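Local coordinates for protein choline kinase (Streptococcus pneumoniae, PDB 4R78) that probably phosphorylates choline as a choline kinase of protein kinase-like fold and binds adenosine monophosphate, at residues I63-G68 / D214-S219; F67-E72 / E279-D284. All blocks are in the same frame, centred on the assembly; numbering follows the deposited sequence.

Contact 1. Residues I63-G68 / D214-S219. With AMP (adenosine monophosphate), chain C; MES (2-(N-morpholino)-ethanesulfonic acid), chain B.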
loop_
_atom_site.group_PDB
_atom_site.type_symbol
_atom_site.label_atom_id
_atom_site.label_comp_id
_atom_site.label_asym_id
_atom_site.label_seq_id
_atom_site.Cartn_x
_atom_site.Cartn_y
_atom_site.Cartn_z
ATOM N N ILE A 63 15.991 5.494 -5.776
ATOM C CA ILE A 63 14.890 5.658 -4.833
ATOM C C ILE A 63 14.904 4.462 -3.884
ATOM O O ILE A 63 14.936 3.314 -4.323
ATOM C CB ILE A 63 13.528 5.773 -5.577
ATOM C CG1 ILE A 63 13.418 7.124 -6.305
ATOM C CG2 ILE A 63 12.347 5.530 -4.630
ATOM C CD1 ILE A 63 13.354 8.355 -5.394
ATOM N N VAL A 64 14.900 4.743 -2.585
ATOM C CA VAL A 64 14.997 3.702 -1.568
ATOM C C VAL A 64 13.756 3.701 -0.678
ATOM O O VAL A 64 13.327 4.752 -0.190
ATOM C CB VAL A 64 16.280 3.862 -0.708
ATOM C CG1 VAL A 64 16.393 2.737 0.308
ATOM C CG2 VAL A 64 17.524 3.895 -1.592
ATOM N N LYS A 65 13.164 2.524 -0.493
ATOM C CA LYS A 65 12.127 2.363 0.515
ATOM C C LYS A 65 12.586 1.392 1.596
ATOM O O LYS A 65 12.765 0.197 1.347
ATOM C CB LYS A 65 10.798 1.915 -0.094
ATOM C CG LYS A 65 9.638 2.081 0.875
ATOM C CD LYS A 65 8.292 1.768 0.244
ATOM C CE LYS A 65 7.169 2.077 1.229
ATOM N NZ LYS A 65 5.816 1.806 0.659
ATOM N N PHE A 66 12.803 1.933 2.788
ATOM C CA PHE A 66 13.170 1.150 3.957
ATOM C C PHE A 66 11.859 0.815 4.671
ATOM O O PHE A 66 11.342 1.622 5.448
ATOM C CB PHE A 66 14.082 1.992 4.856
ATOM C CG PHE A 66 14.899 1.195 5.847
ATOM C CD1 PHE A 66 14.321 0.196 6.633
ATOM C CD2 PHE A 66 16.250 1.483 6.025
ATOM C CE1 PHE A 66 15.084 -0.521 7.554
ATOM C CE2 PHE A 66 17.022 0.775 6.947
ATOM C CZ PHE A 66 16.436 -0.230 7.713
ATOM N N PHE A 67 11.319 -0.369 4.391
ATOM C CA PHE A 67 9.993 -0.751 4.882
ATOM C C PHE A 67 10.054 -1.783 6.010
ATOM O O PHE A 67 9.034 -2.100 6.628
ATOM C CB PHE A 67 9.145 -1.313 3.732
ATOM C CG PHE A 67 9.707 -2.574 3.133
ATOM C CD1 PHE A 67 10.523 -2.521 2.008
ATOM C CD2 PHE A 67 9.439 -3.816 3.710
ATOM C CE1 PHE A 67 11.061 -3.686 1.460
ATOM C CE2 PHE A 67 9.975 -4.982 3.174
ATOM C CZ PHE A 67 10.786 -4.917 2.049
ATOM N N GLY A 68 11.245 -2.319 6.262
ATOM C CA GLY A 68 11.398 -3.482 7.131
ATOM C C GLY A 68 11.322 -3.282 8.631
ATOM O O GLY A 68 11.131 -4.256 9.362
ATOM N N ASP A 214 5.220 0.612 -5.161
ATOM C CA ASP A 214 5.132 0.255 -3.743
ATOM C C ASP A 214 4.174 -0.903 -3.476
ATOM O O ASP A 214 3.130 -0.754 -2.834
ATOM C CB ASP A 214 4.845 1.491 -2.877
ATOM C CG ASP A 214 6.052 2.413 -2.749
ATOM O OD1 ASP A 214 7.136 2.100 -3.293
ATOM O OD2 ASP A 214 5.919 3.457 -2.082
ATOM N N TRP A 215 4.577 -2.066 -3.973
ATOM C CA TRP A 215 3.794 -3.288 -3.884
ATOM C C TRP A 215 4.091 -4.102 -2.620
ATOM O O TRP A 215 3.823 -5.302 -2.584
ATOM C CB TRP A 215 4.047 -4.133 -5.140
ATOM C CG TRP A 215 3.530 -3.487 -6.396
ATOM C CD1 TRP A 215 4.065 -2.417 -7.055
ATOM C CD2 TRP A 215 2.368 -3.872 -7.133
ATOM N NE1 TRP A 215 3.308 -2.110 -8.161
ATOM C CE2 TRP A 215 2.257 -2.989 -8.231
ATOM C CE3 TRP A 215 1.404 -4.874 -6.967
ATOM C CZ2 TRP A 215 1.219 -3.082 -9.165
ATOM C CZ3 TRP A 215 0.373 -4.968 -7.894
ATOM C CH2 TRP A 215 0.294 -4.079 -8.983
ATOM N N GLU A 216 4.607 -3.451 -1.577
ATOM C CA GLU A 216 5.008 -4.150 -0.344
ATOM C C GLU A 216 3.896 -4.943 0.335
ATOM O O GLU A 216 4.172 -5.890 1.067
ATOM C CB GLU A 216 5.624 -3.182 0.675
ATOM C CG GLU A 216 7.059 -2.768 0.364
ATOM C CD GLU A 216 7.186 -1.989 -0.938
ATOM O OE1 GLU A 216 6.370 -1.070 -1.161
ATOM O OE2 GLU A 216 8.094 -2.313 -1.733
ATOM N N TYR A 217 2.646 -4.545 0.106
ATOM C CA TYR A 217 1.509 -5.223 0.720
ATOM C C TYR A 217 0.813 -6.199 -0.216
ATOM O O TYR A 217 -0.149 -6.864 0.189
ATOM C CB TYR A 217 0.513 -4.197 1.266
ATOM C CG TYR A 217 1.103 -3.326 2.350
ATOM C CD1 TYR A 217 1.140 -3.759 3.676
ATOM C CD2 TYR A 217 1.644 -2.079 2.045
ATOM C CE1 TYR A 217 1.694 -2.963 4.674
ATOM C CE2 TYR A 217 2.198 -1.274 3.034
ATOM C CZ TYR A 217 2.219 -1.725 4.344
ATOM O OH TYR A 217 2.765 -0.928 5.326
ATOM N N SER A 218 1.312 -6.305 -1.448
ATOM C CA SER A 218 0.628 -7.096 -2.478
ATOM C C SER A 218 0.390 -8.541 -2.037
ATOM O O SER A 218 1.239 -9.170 -1.391
ATOM C CB SER A 218 1.354 -7.035 -3.832
ATOM O OG SER A 218 2.562 -7.786 -3.832
ATOM N N SER A 219 -0.783 -9.054 -2.391
ATOM C CA SER A 219 -1.260 -10.312 -1.853
ATOM C C SER A 219 -2.470 -10.762 -2.646
ATOM O O SER A 219 -3.083 -9.965 -3.368
ATOM C CB SER A 219 -1.657 -10.118 -0.385
ATOM O OG SER A 219 -1.940 -11.352 0.239
HETATM P P AMP C . 4.968 6.746 -1.238
HETATM O O1P AMP C . 4.414 5.787 -0.211
HETATM O O2P AMP C . 5.023 8.184 -0.782
HETATM O O3P AMP C . 4.412 6.553 -2.628
HETATM O "O5'" AMP C . 6.516 6.330 -1.390
HETATM C "C5'" AMP C . 7.178 6.465 -2.647
HETATM C "C4'" AMP C . 7.235 7.934 -3.046
HETATM O "O4'" AMP C . 8.537 8.249 -3.553
HETATM C "C3'" AMP C . 6.239 8.251 -4.150
HETATM O "O3'" AMP C . 5.098 8.942 -3.632
HETATM C "C2'" AMP C . 7.002 9.106 -5.143
HETATM O "O2'" AMP C . 6.758 10.491 -4.902
HETATM C "C1'" AMP C . 8.469 8.834 -4.861
HETATM N N9 AMP C . 9.029 7.905 -5.879
HETATM C C8 AMP C . 8.908 6.563 -5.870
HETATM N N7 AMP C . 9.532 5.993 -6.930
HETATM C C5 AMP C . 10.080 6.988 -7.644
HETATM C C6 AMP C . 10.883 7.083 -8.884
HETATM N N6 AMP C . 11.221 5.964 -9.567
HETATM N N1 AMP C . 11.264 8.313 -9.300
HETATM C C2 AMP C . 10.928 9.429 -8.621
HETATM N N3 AMP C . 10.199 9.416 -7.486
HETATM C C4 AMP C . 9.750 8.248 -6.953
HETATM O O1 MES B . -2.484 3.976 5.465
HETATM C C2 MES B . -1.217 4.497 5.814
HETATM C C3 MES B . -0.271 3.319 5.814
HETATM N N4 MES B . -0.302 2.732 4.485
HETATM C C5 MES B . -1.495 2.714 3.633
HETATM C C6 MES B . -2.548 3.731 4.065
HETATM C C7 MES B . 0.907 2.064 4.013
HETATM C C8 MES B . 1.855 3.111 3.428
HETATM S S MES B . 3.376 2.449 3.286
HETATM O O1S MES B . 3.416 1.545 2.115
HETATM O O2S MES B . 4.356 3.539 3.084
HETATM O O3S MES B . 3.685 1.686 4.517
#
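The ammonium group of K65 is gripped by several partners: NZ donates to O1S of the bound MES at 2.8 Å and makes a weak bond to MES O2S. It also forms two salt bridges whose hydrogen bonds are weak, with NZ 3.2 Å from D214 OD2 and 3.4 Å from E216 OE1. Lysine suits this place on strand 61-66 because its side chain, with CG anti to the backbone N (chi1 -166°) and extended all the way to NZ, spans the gap to the loop 214-219 and delivers one positive charge to two carboxylates. Those carboxylates are shared: D214 OD1 and E216 OE2 both pair with K106 on the neighbouring strand 105-109, so the two acids stand between two lysines. D214 OD2 also lies 3.0 Å from AMP O5', while I63, at the start of the segment, lays CG1 against the adenine ring, 3.6 Å from AMP C5. Glutamate at 216 serves twice. Its first torsion (chi1 -77°) puts CG over one face of the F67 ring in a CH-pi contact, 4.0 Å from the ring centroid, and the bend at chi2 (64°) then swings the carboxylate toward K65. Beyond the charges, Y217 OH donates to MES O3S at 2.9 Å, with the sulfonate sulfur in plane at the edge of its ring. The loop itself turns tightly, a type I turn from W215 to S218. The sequence D-W-E after strand 210-212 probably corresponds to the DFG motif of protein kinases, whose aspartate binds metal. K65 thus holds two acids and a sulfonate, the latter probably from the crystallisation liquor, beside the nucleotide, consistent with a site where anionic groups are handled, as phosphoryl transfer would require.

Contact 2. Residues F67-E72 / E279-D284; sequences FGKGTE and EEQGED
Q281 meets K69 of the loop 67-72 where helix 257-280 gives out. E279 and E280 lie at the end of that helix; their carboxylates serve other partners, E280 receiving the backbone N-H groups of E161 and E162. Glutamine fits at 281 because it offers both a donor and an acceptor. With CG anti to the carbonyl carbon (chi1 -61°) and the chain extended beyond it, the amide arrives at the loop, where NE2 gives K69 O a weak but nearly straight hydrogen bond, 3.3 Å long with an N-H...O angle of 167°. OE1 accepts from a water at 2.8 Å that donates also to K69 O at 2.9 Å. The two side chains run alongside each other, pointing opposite ways, and NE2 lies 3.7 Å from K69 CG. This carries the ammonium of K69 toward the helix end, where a second water accepts from NZ at 2.9 Å and gives a weak bond to Q281 O. G70, with positive phi, brings CA within 4.0 Å of Q281 NE2, where a CB would clash. G282 also has positive phi, and a CB there would jam against the preceding carbonyl O, so glycine suits the place; its N-H returns to E279 O. E283 then turns to the backbone N-H of N50. Glycine at 282 ends the helix in a Schellman motif, set against the type II turn from G68 to T71: a glycine-terminated helix meeting a surface beta turn.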
loop_
_atom_site.group_PDB
_atom_site.type_symbol
_atom_site.label_atom_id
_atom_site.label_comp_id
_atom_site.label_asym_id
_atom_site.label_seq_id
_atom_site.Cartn_x
_atom_site.Cartn_y
_atom_site.Cartn_z
ATOM N N PHE A 67 11.319 -0.369 4.391
ATOM C CA PHE A 67 9.993 -0.751 4.882
ATOM C C PHE A 67 10.054 -1.783 6.010
ATOM O O PHE A 67 9.034 -2.100 6.628
ATOM C CB PHE A 67 9.145 -1.313 3.732
ATOM C CG PHE A 67 9.707 -2.574 3.133
ATOM C CD1 PHE A 67 10.523 -2.521 2.008
ATOM C CD2 PHE A 67 9.439 -3.816 3.710
ATOM C CE1 PHE A 67 11.061 -3.686 1.460
ATOM C CE2 PHE A 67 9.975 -4.982 3.174
ATOM C CZ PHE A 67 10.786 -4.917 2.049
ATOM N N GLY A 68 11.245 -2.319 6.262
ATOM C CA GLY A 68 11.398 -3.482 7.131
ATOM C C GLY A 68 11.322 -3.282 8.631
ATOM O O GLY A 68 11.131 -4.256 9.362
ATOM N N LYS A 69 11.464 -2.040 9.101
ATOM C CA LYS A 69 11.565 -1.789 10.545
ATOM C C LYS A 69 10.325 -2.232 11.322
ATOM O O LYS A 69 9.249 -1.634 11.203
ATOM C CB LYS A 69 11.890 -0.318 10.837
ATOM C CG LYS A 69 12.119 -0.025 12.316
ATOM C CD LYS A 69 12.401 1.447 12.550
ATOM C CE LYS A 69 12.379 1.783 14.027
ATOM N NZ LYS A 69 12.778 3.200 14.263
ATOM N N GLY A 70 10.492 -3.294 12.107
ATOM C CA GLY A 70 9.411 -3.860 12.911
ATOM C C GLY A 70 8.250 -4.466 12.139
ATOM O O GLY A 70 7.194 -4.723 12.713
ATOM N N THR A 71 8.439 -4.708 10.844
ATOM C CA THR A 71 7.357 -5.223 10.001
ATOM C C THR A 71 7.547 -6.675 9.567
ATOM O O THR A 71 6.827 -7.155 8.693
ATOM C CB THR A 71 7.145 -4.354 8.742
ATOM O OG1 THR A 71 8.319 -4.405 7.921
ATOM C CG2 THR A 71 6.839 -2.911 9.123
ATOM N N GLU A 72 8.502 -7.373 10.184
ATOM C CA GLU A 72 8.795 -8.778 9.862
ATOM C C GLU A 72 7.549 -9.656 9.771
ATOM O O GLU A 72 7.447 -10.504 8.885
ATOM C CB GLU A 72 9.740 -9.385 10.907
ATOM C CG GLU A 72 11.148 -8.803 10.932
ATOM C CD GLU A 72 11.300 -7.602 11.857
ATOM O OE1 GLU A 72 10.288 -6.989 12.250
ATOM O OE2 GLU A 72 12.458 -7.263 12.187
ATOM N N GLU A 279 3.591 4.856 15.635
ATOM C CA GLU A 279 3.865 5.899 16.617
ATOM C C GLU A 279 4.625 5.363 17.828
ATOM O O GLU A 279 5.454 6.072 18.399
ATOM C CB GLU A 279 2.586 6.638 17.014
ATOM C CG GLU A 279 2.005 7.464 15.867
ATOM C CD GLU A 279 0.891 8.391 16.302
ATOM O OE1 GLU A 279 0.109 8.014 17.198
ATOM O OE2 GLU A 279 0.791 9.505 15.747
ATOM N N GLU A 280 4.368 4.108 18.200
ATOM C CA GLU A 280 5.124 3.461 19.282
ATOM C C GLU A 280 6.612 3.343 18.954
ATOM O O GLU A 280 7.449 3.280 19.855
ATOM C CB GLU A 280 4.532 2.091 19.626
ATOM C CG GLU A 280 3.193 2.190 20.322
ATOM C CD GLU A 280 2.731 0.904 20.991
ATOM O OE1 GLU A 280 3.321 -0.174 20.765
ATOM O OE2 GLU A 280 1.751 0.985 21.756
ATOM N N GLN A 281 6.933 3.321 17.662
ATOM C CA GLN A 281 8.325 3.269 17.214
ATOM C C GLN A 281 8.952 4.656 17.054
ATOM O O GLN A 281 10.114 4.771 16.655
ATOM C CB GLN A 281 8.446 2.456 15.925
ATOM C CG GLN A 281 7.996 1.012 16.077
ATOM C CD GLN A 281 7.811 0.330 14.750
ATOM O OE1 GLN A 281 6.684 0.150 14.285
ATOM N NE2 GLN A 281 8.915 -0.049 14.121
ATOM N N GLY A 282 8.188 5.703 17.366
ATOM C CA GLY A 282 8.738 7.053 17.441
ATOM C C GLY A 282 8.253 8.071 16.427
ATOM O O GLY A 282 8.635 9.240 16.504
ATOM N N GLU A 283 7.433 7.645 15.468
ATOM C CA GLU A 283 6.861 8.587 14.503
ATOM C C GLU A 283 5.650 9.314 15.084
ATOM O O GLU A 283 5.086 8.891 16.096
ATOM C CB GLU A 283 6.521 7.897 13.178
ATOM C CG GLU A 283 7.749 7.545 12.349
ATOM C CD GLU A 283 7.404 6.849 11.051
ATOM O OE1 GLU A 283 7.017 5.659 11.089
ATOM O OE2 GLU A 283 7.521 7.485 9.983
ATOM N N ASP A 284 5.277 10.420 14.448
ATOM C CA ASP A 284 4.187 11.269 14.916
ATOM C C ASP A 284 3.287 11.581 13.735
ATOM O O ASP A 284 3.644 12.397 12.895
ATOM C CB ASP A 284 4.761 12.570 15.509
ATOM C CG ASP A 284 3.688 13.603 15.856
ATOM O OD1 ASP A 284 2.487 13.261 15.911
ATOM O OD2 ASP A 284 4.064 14.776 16.086
HETATM O O HOH W 1 10.589 4.681 13.191
HETATM O O HOH W 2 6.590 -0.670 11.621
#

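How the contacts relate
Both contacts draw on the chain leaving strand 61-66 and share F67 and G68, with centres about 13 Å apart. Contact 1 is buried near the middle of the chain, beside the nucleotide, and joins the five-stranded sheet to the loop after strand 210-212. Contact 2 lies at the surface, its centre about 15 Å from the chain centre, and ties the following turn to the end of helix 257-280. Their chemistry follows their place: charged groups and a bound sulfonate hold the inner contact, whereas a weak hydrogen bond from a side-chain amide and bridging waters join the outer one. F67 turns its ring into contact 1, while its carbonyl accepts from T71 OG1 within the loop of contact 2.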